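PDB 5UQZ: glucan-binding protein C, GbpC from Streptococcus mutans UA159, which probably binds glucan at the cell surface and mediates both sucrose-dependent and sucrose-independent adherence, here represented by a fragment holding its GbpC-family domain. Local coordinates for residues Thr177-Gly183 / Thr326-Asn332; Ser133-Asp137 / Leu172-Pro176; Tyr156-Thr162 / Asp193-Met199; Tyr82-Arg88 / Glu120-Phe124. Numbering follows the deposited sequence.

Contact 1 of 4, residues Thr177-Gly183 / Thr326-Asn332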
# COMPACT_ATOMS: atom_id res chain seq x y z
N THR A 177 7.53 7.88 -6.79
CA THR A 177 6.21 7.82 -6.18
C THR A 177 5.78 6.40 -5.93
O THR A 177 4.77 6.20 -5.22
CB THR A 177 5.17 8.57 -7.04
OG1 THR A 177 4.92 7.85 -8.24
CG2 THR A 177 5.56 10.01 -7.29
N LYS A 178 6.51 5.40 -6.46
CA LYS A 178 6.24 3.99 -6.17
C LYS A 178 7.16 3.48 -5.07
O LYS A 178 6.91 2.41 -4.50
CB LYS A 178 6.44 3.17 -7.45
CG LYS A 178 5.40 3.48 -8.52
CD LYS A 178 5.78 2.82 -9.84
CE LYS A 178 5.84 1.30 -9.81
NZ LYS A 178 6.22 0.84 -11.18
N THR A 179 8.22 4.22 -4.73
CA THR A 179 9.10 3.96 -3.59
C THR A 179 9.77 2.59 -3.67
O THR A 179 10.59 2.41 -4.56
CB THR A 179 8.40 4.27 -2.26
OG1 THR A 179 7.53 5.41 -2.37
CG2 THR A 179 9.42 4.54 -1.17
N ILE A 180 9.47 1.65 -2.77
CA ILE A 180 10.28 0.43 -2.68
C ILE A 180 9.39 -0.77 -2.36
O ILE A 180 8.44 -0.68 -1.57
CB ILE A 180 11.30 0.72 -1.59
CG1 ILE A 180 12.33 -0.29 -1.38
CG2 ILE A 180 10.71 0.89 -0.21
CD1 ILE A 180 13.22 0.16 -0.13
N PHE A 181 9.79 -1.91 -2.92
CA PHE A 181 9.22 -3.21 -2.56
C PHE A 181 10.36 -3.98 -1.91
O PHE A 181 11.41 -4.14 -2.52
CB PHE A 181 8.67 -3.91 -3.80
CG PHE A 181 7.67 -4.97 -3.51
CD1 PHE A 181 6.48 -4.99 -4.20
CD2 PHE A 181 7.95 -5.99 -2.63
CE1 PHE A 181 5.53 -5.98 -3.97
CE2 PHE A 181 6.98 -7.02 -2.40
CZ PHE A 181 5.79 -6.97 -3.04
N ILE A 182 10.20 -4.36 -0.64
CA ILE A 182 11.28 -4.98 0.14
C ILE A 182 10.79 -6.26 0.79
O ILE A 182 9.61 -6.37 1.18
CB ILE A 182 11.86 -3.95 1.13
CG1 ILE A 182 13.06 -4.49 1.88
CG2 ILE A 182 10.81 -3.44 2.12
CD1 ILE A 182 13.85 -3.43 2.65
N GLY A 183 11.69 -7.24 0.91
CA GLY A 183 11.30 -8.46 1.60
C GLY A 183 12.50 -9.31 1.96
O GLY A 183 13.62 -9.08 1.50
N THR A 326 7.18 -9.45 3.31
CA THR A 326 7.28 -8.45 2.23
C THR A 326 6.42 -7.25 2.55
O THR A 326 5.41 -7.37 3.25
CB THR A 326 6.81 -9.05 0.89
OG1 THR A 326 5.46 -9.49 1.00
CG2 THR A 326 7.68 -10.24 0.48
N ILE A 327 6.75 -6.13 1.92
CA ILE A 327 5.90 -4.95 1.90
C ILE A 327 6.25 -4.13 0.68
O ILE A 327 7.44 -3.92 0.37
CB ILE A 327 6.03 -4.11 3.20
CG1 ILE A 327 4.98 -2.98 3.21
CG2 ILE A 327 7.42 -3.58 3.42
CD1 ILE A 327 4.97 -2.15 4.56
N TRP A 328 5.22 -3.62 -0.01
CA TRP A 328 5.40 -2.60 -1.02
C TRP A 328 5.04 -1.30 -0.32
O TRP A 328 3.85 -1.02 -0.10
CB TRP A 328 4.51 -2.82 -2.23
CG TRP A 328 4.71 -1.81 -3.32
CD1 TRP A 328 5.50 -0.66 -3.30
CD2 TRP A 328 4.16 -1.88 -4.62
NE1 TRP A 328 5.40 0.00 -4.48
CE2 TRP A 328 4.60 -0.73 -5.32
CE3 TRP A 328 3.31 -2.79 -5.25
CZ2 TRP A 328 4.24 -0.48 -6.64
CZ3 TRP A 328 2.96 -2.55 -6.56
CH2 TRP A 328 3.42 -1.39 -7.24
N PHE A 329 6.05 -0.55 0.11
CA PHE A 329 5.78 0.70 0.81
C PHE A 329 5.95 1.82 -0.18
O PHE A 329 7.05 2.02 -0.71
CB PHE A 329 6.76 0.90 1.98
CG PHE A 329 6.48 2.16 2.72
CD1 PHE A 329 5.50 2.19 3.69
CD2 PHE A 329 7.15 3.33 2.40
CE1 PHE A 329 5.18 3.40 4.32
CE2 PHE A 329 6.83 4.52 3.04
CZ PHE A 329 5.85 4.55 4.00
N ALA A 330 4.89 2.59 -0.37
CA ALA A 330 4.94 3.75 -1.23
C ALA A 330 4.43 4.94 -0.44
O ALA A 330 3.55 4.80 0.42
CB ALA A 330 4.16 3.58 -2.53
N THR A 331 4.99 6.10 -0.71
CA THR A 331 4.37 7.32 -0.19
C THR A 331 4.46 8.39 -1.26
O THR A 331 5.44 8.50 -1.99
CB THR A 331 5.04 7.77 1.16
OG1 THR A 331 4.36 8.96 1.63
CG2 THR A 331 6.50 8.11 0.96
N ASN A 332 3.41 9.16 -1.39
CA ASN A 332 3.22 10.10 -2.49
C ASN A 332 2.08 11.03 -2.06
O ASN A 332 1.60 10.95 -0.93
CB ASN A 332 2.98 9.33 -3.78
CG ASN A 332 1.93 8.32 -3.60
OD1 ASN A 332 0.81 8.64 -3.11
ND2 ASN A 332 2.26 7.07 -3.89
O HOH W 1 8.24 8.19 -2.20

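Contact 2 of 4, residues Ser133-Asp137 / Leu172-Pro176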
# COMPACT_ATOMS: atom_id res chain seq x y z
N SER A 133 21.52 6.41 -0.60
CA SER A 133 20.95 7.65 -1.06
C SER A 133 20.58 7.53 -2.52
O SER A 133 21.45 7.24 -3.35
CB SER A 133 21.96 8.76 -0.78
OG SER A 133 21.45 10.01 -1.05
N VAL A 134 19.33 7.79 -2.83
CA VAL A 134 18.85 7.65 -4.21
C VAL A 134 18.39 9.00 -4.70
O VAL A 134 17.54 9.64 -4.08
CB VAL A 134 17.69 6.64 -4.29
CG1 VAL A 134 17.24 6.45 -5.73
CG2 VAL A 134 18.08 5.30 -3.65
N THR A 135 18.98 9.46 -5.81
CA THR A 135 18.57 10.73 -6.43
C THR A 135 17.80 10.42 -7.68
O THR A 135 18.28 9.69 -8.55
CB THR A 135 19.82 11.57 -6.75
OG1 THR A 135 20.52 11.83 -5.50
CG2 THR A 135 19.44 12.88 -7.36
N TYR A 136 16.60 11.01 -7.77
CA TYR A 136 15.70 10.80 -8.89
C TYR A 136 15.59 12.10 -9.66
O TYR A 136 15.31 13.18 -9.08
CB TYR A 136 14.30 10.43 -8.40
CG TYR A 136 14.20 9.24 -7.47
CD1 TYR A 136 14.47 9.35 -6.11
CD2 TYR A 136 13.80 7.96 -7.96
CE1 TYR A 136 14.31 8.28 -5.24
CE2 TYR A 136 13.60 6.91 -7.09
CZ TYR A 136 13.85 7.07 -5.73
OH TYR A 136 13.63 6.06 -4.85
N ASP A 137 15.81 12.05 -10.96
CA ASP A 137 15.59 13.25 -11.75
C ASP A 137 14.85 12.90 -13.02
O ASP A 137 14.39 11.77 -13.18
CB ASP A 137 16.77 14.19 -11.84
CG ASP A 137 17.91 13.56 -12.50
OD1 ASP A 137 17.80 12.45 -12.96
OD2 ASP A 137 18.95 14.21 -12.63
N LEU A 172 13.74 -1.39 -6.26
CA LEU A 172 13.65 0.05 -6.15
C LEU A 172 13.10 0.59 -7.46
O LEU A 172 13.75 0.50 -8.52
CB LEU A 172 15.04 0.62 -5.90
CG LEU A 172 15.12 2.14 -5.80
CD1 LEU A 172 14.56 2.63 -4.51
CD2 LEU A 172 16.61 2.61 -5.89
N PHE A 173 11.92 1.19 -7.42
CA PHE A 173 11.30 1.68 -8.67
C PHE A 173 11.97 2.94 -9.15
O PHE A 173 12.33 3.83 -8.36
CB PHE A 173 9.82 1.92 -8.37
CG PHE A 173 9.11 0.61 -8.01
CD1 PHE A 173 8.96 -0.40 -8.97
CD2 PHE A 173 8.74 0.35 -6.68
CE1 PHE A 173 8.36 -1.60 -8.62
CE2 PHE A 173 8.16 -0.85 -6.35
CZ PHE A 173 7.97 -1.83 -7.32
N HIS A 174 12.10 3.08 -10.48
CA HIS A 174 12.70 4.31 -10.98
C HIS A 174 11.77 5.50 -10.77
O HIS A 174 12.25 6.63 -10.71
CB HIS A 174 13.17 4.18 -12.42
CG HIS A 174 12.07 4.06 -13.42
ND1 HIS A 174 11.54 5.17 -14.04
CD2 HIS A 174 11.39 3.00 -13.89
CE1 HIS A 174 10.58 4.78 -14.86
NE2 HIS A 174 10.49 3.46 -14.81
N ASP A 175 10.45 5.25 -10.66
CA ASP A 175 9.49 6.30 -10.33
C ASP A 175 9.43 6.42 -8.80
O ASP A 175 8.93 5.50 -8.13
CB ASP A 175 8.12 5.93 -10.92
CG ASP A 175 7.03 6.96 -10.59
OD1 ASP A 175 7.21 7.78 -9.68
OD2 ASP A 175 5.97 6.92 -11.23
N PRO A 176 9.89 7.54 -8.22
CA PRO A 176 9.98 7.62 -6.75
C PRO A 176 8.62 7.60 -6.08
O PRO A 176 8.56 7.36 -4.86
CB PRO A 176 10.70 8.97 -6.50
CG PRO A 176 10.38 9.77 -7.72
CD PRO A 176 10.34 8.79 -8.87
O HOH W 2 11.73 4.55 -5.82

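Contact 3 of 4, residues Tyr156-Thr162 / Asp193-Met199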
# COMPACT_ATOMS: atom_id res chain seq x y z
N TYR A 156 17.47 5.81 2.38
CA TYR A 156 16.87 4.62 2.97
C TYR A 156 17.92 3.93 3.83
O TYR A 156 19.07 3.75 3.40
CB TYR A 156 16.44 3.59 1.89
CG TYR A 156 15.51 4.13 0.84
CD1 TYR A 156 15.98 4.71 -0.34
CD2 TYR A 156 14.15 3.92 0.95
CE1 TYR A 156 15.13 5.09 -1.38
CE2 TYR A 156 13.27 4.31 -0.08
CZ TYR A 156 13.76 4.87 -1.24
OH TYR A 156 12.87 5.24 -2.22
N THR A 157 17.50 3.46 5.00
CA THR A 157 18.38 2.68 5.88
C THR A 157 17.60 1.48 6.42
O THR A 157 16.55 1.66 7.06
CB THR A 157 18.88 3.50 7.08
OG1 THR A 157 19.51 4.68 6.58
CG2 THR A 157 19.89 2.70 7.89
N LEU A 158 18.13 0.29 6.20
CA LEU A 158 17.53 -0.92 6.77
C LEU A 158 17.98 -1.04 8.22
O LEU A 158 19.19 -1.09 8.48
CB LEU A 158 18.00 -2.13 5.96
CG LEU A 158 17.39 -3.48 6.40
CD1 LEU A 158 15.89 -3.57 6.10
CD2 LEU A 158 18.12 -4.62 5.70
N ASN A 159 17.05 -1.02 9.17
CA ASN A 159 17.42 -1.07 10.59
C ASN A 159 17.43 -2.49 11.13
O ASN A 159 18.09 -2.78 12.12
CB ASN A 159 16.43 -0.26 11.44
CG ASN A 159 16.36 1.17 10.97
OD1 ASN A 159 17.42 1.84 10.83
ND2 ASN A 159 15.16 1.64 10.69
N SER A 160 16.65 -3.38 10.54
CA SER A 160 16.54 -4.78 10.97
C SER A 160 15.90 -5.57 9.84
O SER A 160 15.24 -5.00 8.95
CB SER A 160 15.73 -4.92 12.25
OG SER A 160 14.34 -4.57 12.05
N SER A 161 16.07 -6.89 9.91
CA SER A 161 15.45 -7.80 8.94
C SER A 161 14.77 -8.96 9.69
O SER A 161 15.06 -9.22 10.87
CB SER A 161 16.52 -8.37 8.01
OG SER A 161 15.90 -9.23 7.09
N THR A 162 13.91 -9.68 8.96
CA THR A 162 13.35 -10.93 9.43
C THR A 162 14.26 -12.14 9.15
O THR A 162 13.94 -13.24 9.63
CB THR A 162 11.96 -11.15 8.83
OG1 THR A 162 12.09 -11.02 7.41
CG2 THR A 162 10.99 -10.10 9.30
N ASP A 193 10.51 -10.67 14.86
CA ASP A 193 11.45 -9.91 14.04
C ASP A 193 10.66 -9.07 13.04
O ASP A 193 9.50 -9.32 12.77
CB ASP A 193 12.38 -10.87 13.30
CG ASP A 193 13.24 -11.69 14.27
OD1 ASP A 193 13.69 -11.15 15.31
OD2 ASP A 193 13.46 -12.89 14.03
N LYS A 194 11.34 -8.07 12.48
CA LYS A 194 10.66 -7.20 11.51
C LYS A 194 11.68 -6.70 10.50
O LYS A 194 12.89 -6.59 10.79
CB LYS A 194 9.98 -6.04 12.19
CG LYS A 194 10.81 -5.18 12.97
CD LYS A 194 9.92 -4.32 13.93
CE LYS A 194 10.80 -3.38 14.72
NZ LYS A 194 10.01 -2.40 15.52
N ILE A 195 11.18 -6.33 9.32
CA ILE A 195 11.92 -5.48 8.41
C ILE A 195 11.57 -4.04 8.81
O ILE A 195 10.37 -3.69 8.92
CB ILE A 195 11.52 -5.75 6.95
CG1 ILE A 195 12.01 -7.14 6.51
CG2 ILE A 195 12.09 -4.68 6.00
CD1 ILE A 195 11.50 -7.59 5.15
N SER A 196 12.59 -3.22 9.02
CA SER A 196 12.40 -1.82 9.44
C SER A 196 13.26 -0.96 8.54
O SER A 196 14.46 -1.24 8.40
CB SER A 196 12.89 -1.67 10.88
OG SER A 196 12.92 -0.29 11.22
N VAL A 197 12.67 0.08 7.94
CA VAL A 197 13.41 0.96 7.02
C VAL A 197 13.12 2.41 7.43
O VAL A 197 11.95 2.83 7.44
CB VAL A 197 12.98 0.73 5.55
CG1 VAL A 197 13.70 1.73 4.61
CG2 VAL A 197 13.29 -0.68 5.10
N THR A 198 14.17 3.17 7.70
CA THR A 198 14.04 4.60 7.90
C THR A 198 14.30 5.30 6.58
O THR A 198 15.25 4.98 5.85
CB THR A 198 15.04 5.08 8.97
OG1 THR A 198 14.74 4.46 10.21
CG2 THR A 198 15.00 6.60 9.15
N MET A 199 13.44 6.27 6.27
CA MET A 199 13.53 7.01 5.03
C MET A 199 13.46 8.50 5.30
O MET A 199 12.83 8.95 6.27
CB MET A 199 12.53 6.58 4.02
CG MET A 199 11.22 6.24 4.28
SD MET A 199 10.47 5.34 2.79
CE MET A 199 10.49 6.65 1.58
O HOH W 3 17.64 6.62 5.76
O HOH W 4 14.12 -7.85 13.34
O HOH W 5 12.46 -14.08 11.80

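Contact 4 of 4, residues Tyr82-Arg88 / Glu120-Phe124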
# COMPACT_ATOMS: atom_id res chain seq x y z
N TYR A 82 24.19 -5.36 -5.84
CA TYR A 82 23.10 -5.36 -6.81
C TYR A 82 22.77 -6.78 -7.25
O TYR A 82 23.65 -7.63 -7.36
CB TYR A 82 23.48 -4.55 -8.04
CG TYR A 82 23.72 -3.08 -7.74
CD1 TYR A 82 22.69 -2.16 -7.81
CD2 TYR A 82 25.01 -2.61 -7.41
CE1 TYR A 82 22.92 -0.83 -7.56
CE2 TYR A 82 25.25 -1.27 -7.18
CZ TYR A 82 24.19 -0.38 -7.27
OH TYR A 82 24.41 0.95 -7.04
N LEU A 83 21.48 -7.05 -7.50
CA LEU A 83 21.10 -8.36 -8.01
C LEU A 83 21.48 -8.43 -9.48
O LEU A 83 21.13 -7.55 -10.26
CB LEU A 83 19.58 -8.52 -7.83
CG LEU A 83 19.01 -9.87 -8.22
CD1 LEU A 83 19.47 -10.95 -7.25
CD2 LEU A 83 17.45 -9.79 -8.27
N THR A 84 22.17 -9.49 -9.87
CA THR A 84 22.53 -9.61 -11.28
C THR A 84 21.26 -9.76 -12.13
O THR A 84 20.22 -10.25 -11.67
CB THR A 84 23.46 -10.80 -11.54
OG1 THR A 84 22.71 -12.01 -11.29
CG2 THR A 84 24.74 -10.71 -10.71
N LYS A 85 21.34 -9.33 -13.38
CA LYS A 85 20.18 -9.51 -14.23
C LYS A 85 19.86 -10.98 -14.45
O LYS A 85 18.69 -11.34 -14.57
CB LYS A 85 20.31 -8.74 -15.55
CG LYS A 85 20.10 -7.24 -15.34
CD LYS A 85 19.87 -6.49 -16.60
CE LYS A 85 19.53 -5.02 -16.32
NZ LYS A 85 19.28 -4.28 -17.60
N GLU A 86 20.88 -11.84 -14.54
CA GLU A 86 20.61 -13.27 -14.64
C GLU A 86 19.82 -13.79 -13.45
O GLU A 86 18.88 -14.57 -13.62
CB GLU A 86 21.91 -14.05 -14.79
CG GLU A 86 21.66 -15.55 -14.90
CD GLU A 86 22.90 -16.26 -15.31
OE1 GLU A 86 23.98 -15.65 -15.28
OE2 GLU A 86 22.78 -17.45 -15.65
N ALA A 87 20.17 -13.36 -12.24
CA ALA A 87 19.41 -13.81 -11.07
C ALA A 87 18.01 -13.21 -11.04
O ALA A 87 17.05 -13.90 -10.68
CB ALA A 87 20.18 -13.49 -9.80
N ARG A 88 17.85 -11.93 -11.43
CA ARG A 88 16.52 -11.36 -11.55
C ARG A 88 15.66 -12.18 -12.51
O ARG A 88 14.51 -12.51 -12.20
CB ARG A 88 16.63 -9.91 -12.01
CG ARG A 88 15.25 -9.17 -12.02
CD ARG A 88 15.26 -7.92 -12.89
NE ARG A 88 15.66 -8.22 -14.26
CZ ARG A 88 15.89 -7.30 -15.21
NH1 ARG A 88 15.73 -6.01 -14.97
NH2 ARG A 88 16.29 -7.70 -16.41
N GLU A 120 15.70 2.38 -15.35
CA GLU A 120 14.87 1.21 -15.06
C GLU A 120 14.87 0.87 -13.57
O GLU A 120 15.74 1.28 -12.79
CB GLU A 120 15.26 -0.00 -15.88
CG GLU A 120 16.61 -0.50 -15.46
CD GLU A 120 17.12 -1.69 -16.30
OE1 GLU A 120 16.31 -2.56 -16.64
OE2 GLU A 120 18.32 -1.78 -16.60
N ASP A 121 13.81 0.16 -13.19
CA ASP A 121 13.73 -0.37 -11.83
C ASP A 121 14.98 -1.18 -11.53
O ASP A 121 15.49 -1.89 -12.39
CB ASP A 121 12.50 -1.27 -11.69
CG ASP A 121 11.18 -0.57 -11.92
OD1 ASP A 121 11.09 0.68 -11.83
OD2 ASP A 121 10.19 -1.29 -12.13
N THR A 122 15.49 -1.06 -10.31
CA THR A 122 16.78 -1.63 -9.94
C THR A 122 16.62 -2.56 -8.75
O THR A 122 15.87 -2.27 -7.83
CB THR A 122 17.70 -0.43 -9.58
OG1 THR A 122 17.86 0.39 -10.76
CG2 THR A 122 19.08 -0.85 -9.12
N TRP A 123 17.34 -3.65 -8.71
CA TRP A 123 17.25 -4.64 -7.62
C TRP A 123 18.58 -4.71 -6.89
O TRP A 123 19.64 -4.77 -7.53
CB TRP A 123 16.95 -6.02 -8.22
CG TRP A 123 15.56 -6.26 -8.68
CD1 TRP A 123 15.02 -5.91 -9.91
CD2 TRP A 123 14.53 -6.96 -7.98
NE1 TRP A 123 13.72 -6.35 -10.00
CE2 TRP A 123 13.40 -7.00 -8.83
CE3 TRP A 123 14.46 -7.55 -6.72
CZ2 TRP A 123 12.22 -7.63 -8.45
CZ3 TRP A 123 13.30 -8.16 -6.34
CH2 TRP A 123 12.19 -8.19 -7.20
N PHE A 124 18.51 -4.81 -5.56
CA PHE A 124 19.72 -4.92 -4.77
C PHE A 124 19.37 -5.45 -3.39
O PHE A 124 18.20 -5.45 -2.99
CB PHE A 124 20.49 -3.58 -4.63
CG PHE A 124 19.64 -2.41 -4.22
CD1 PHE A 124 19.34 -2.17 -2.89
CD2 PHE A 124 19.15 -1.54 -5.18
CE1 PHE A 124 18.56 -1.04 -2.53
CE2 PHE A 124 18.39 -0.44 -4.83
CZ PHE A 124 18.11 -0.21 -3.49
O HOH W 6 16.65 -4.93 -17.80

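Contact 1 of 4, residues Thr177-Gly183 / Thr326-Asn332
The first link comes from Thr-177, whose carbonyl O accepts a hydrogen bond from Asn-332 ND2 (3.0 Å), while its hydroxyl is held by Asp-175. Lys-178 turns its CA-to-CB bond away, yet its O receives the indole NE1 of Trp-328 at 2.8 Å. At Thr-179 the backbone takes a positive phi of 60°. Thr-179 OG1 accepts from Thr-331 N (3.1 Å), and a water joins the same OG1 to Thr-331 O. From Ile-180 onward the pairing is regular: Ile-180 N to Phe-329 O is 3.2 Å and Phe-329 N to Ile-180 O 2.9 Å. This antiparallel ladder forms one edge of a four-stranded sheet in the beta-supersandwich, with 325-329 as one of its two outer strands in this chain. Phe-181 and Trp-328 make a non-hydrogen-bonded pair; Phe-181 CD1 packs on Trp-328 CB at 3.5 Å, and Tyr-100 stacks on the phenyl ring. Ile-182, on the other face, meets Ile-327 CG2 to CG2 at 3.6 Å above Phe-314, and the Ile-327 side chain comes within about 4 Å of the bound calcium. At Gly-183 an ideal CB would lie just 2.8 Å from Thr-326 CG2, a clash that the missing side chain avoids.

Contact 2 of 4, residues Ser133-Asp137 / Leu172-Pro176
Two sheets of the beta-supersandwich meet here: strand 132-137 of the larger antiparallel sheet faces the residues that leave strand 167-172 of the four-stranded sheet. Tyr-136 is the centre of the contact, with 100 Å² covered, about twice as much as Leu-172 or Pro-176. Pro-176 lies over one face of its ring in a CH-pi contact, with CB 3.4 Å from the centroid of the Tyr-136 ring and only 7° off the ring normal, so the proline sits almost squarely on the aromatic disc. The ring edge instead points at the backbone of the loop: Tyr-136 CD2 is 3.4 Å from His-174 O, and Tyr-136 CE2 is 3.6 Å from Phe-173 O. Leu-172 fills the space beside the phenol end, where its CD1 approaches Tyr-136 OH at 3.6 Å. The other methyl, Leu-172 CD2, packs on Val-134 CG2 at 3.8 Å, and the hydrophobic layer thus extends two residues back along the strand. Leu-74 of the adjoining strand 73-77 touches Val-134, Tyr-136 and His-174, and Ile-76 touches Leu-172. The Tyr-136 hydroxyl is hydrogen-bonded to that of Tyr-156. Tyr-136 OH also donates to a water at 2.6 Å, which in turn donates to Phe-173 O at 2.7 Å.

Contact 3 of 4, residues Tyr156-Thr162 / Asp193-Met199
The two strands run antiparallel at 149°, with axes 4.6 Å apart at closest approach, and their faces differ sharply in relief. On one, Tyr-156, Leu-158, Val-197 and Met-199 make a continuous greasy surface. Leu-158 CD1 fits between Ile-195 CG2 and Val-197 CG2, 4.0 Å from each, and Met-199 flanks Tyr-156 in a Met-aromatic contact, with Met-199 SD 5.2 Å from the ring centroid and Met-199 CE 4.0 Å from Tyr-156 CE2. The other face, that of Thr-157, Ser-196 and Thr-198, is small and polar. Across it leans Asn-159, whose ND2 gives hydrogen bonds to both Thr-198 OG1 (2.9 Å) and Ser-196 OG (3.0 Å), filling the dip between the two hydroxyl residues; the Thr-198 hydroxyl is also hydrogen-bonded to that of Thr-313 on strand 312-319. Asn-159 and Ser-160 both bond to the backbone of Ser-196: Asn-159 N donates to Ser-196 O at 2.7 Å, while Ser-196 N donates to Ser-160 O at 3.2 Å. Beyond them, Ser-160 OG reaches Lys-194 O (2.8 Å), and the Thr-162 methyl CG2 rests 3.7 Å from Lys-194 CA. Strands 132-137 and 312-319 continue the sheet on the outer sides of this pair. Its apolar face lies against strands 180-184 and 325-329: Tyr-156 touches Ile-180, Val-197 touches Ile-182, and Met-199 touches Phe-329.

Contact 4 of 4, residues Tyr82-Arg88 / Glu120-Phe124
A short strand followed directly by an N-capped helix packs against strand 122-127, one of the two outer strands within this chain of the four-stranded sheet in the beta-supersandwich. Backbone pairing is minimal. Tyr-82 and Phe-124 form a single bridge, CA to CA 4.0 Å, and the hydrogen bond from Leu-83 N to Trp-123 O (2.9 Å) fastens the two segments before 82-88 turns into its helix. Thr-84 is the N-cap, with Ala-87 N donating to Thr-84 OG1 at 3.0 Å. Apolar packing comes next: Leu-83 CB meets Trp-123 CB at 3.6 Å, Tyr-82 CD1 lies 4.1 Å from Phe-124 CB, and Ile-76 of strand 73-77 touches Tyr-82 and Thr-122. The aliphatic part of Arg-88 covers one face of the indole in a CH-pi contact, CG being 4.1 Å from the centroid of the five-membered ring of Trp-123. Charge pairing closes the more open side, where the first turn of the helix sends Lys-85 and Arg-88 to Glu-120. Lys-85 NZ makes a salt bridge to Glu-120 OE2 (2.9 Å), an oxygen that also accepts from Asp-117 N, whereas Arg-88 NH1 to Glu-120 OE1 is long at 3.9 Å. One water completes the network, accepting from Lys-85 NZ (2.7 Å) and Arg-88 NH2 (3.1 Å) and donating to Glu-120 OE1 (2.7 Å).

Overall arrangement
After the long N-terminal helix 3-51, contact 4 is the first to close, bringing 120-124 back to 82-88 before any other opens. The remaining three interlock. Contact 2 opens at 133-137 and contact 3 at 156-162; contact 2 then closes at 172-176, and contact 1 opens right behind it at 177-183. Contact 3 closes at 193-199, whereas contact 1 waits 142 residues for 326-332. Contact 3 therefore crosses both contacts 2 and 1, which are themselves in series, and none nests. Contacts 1 and 4 lie at opposite edges of the four-stranded sheet, contact 3 lies within the larger sheet, and contact 2 joins the two, meeting contact 3 through the Tyr-136 and Tyr-156 hydroxyls.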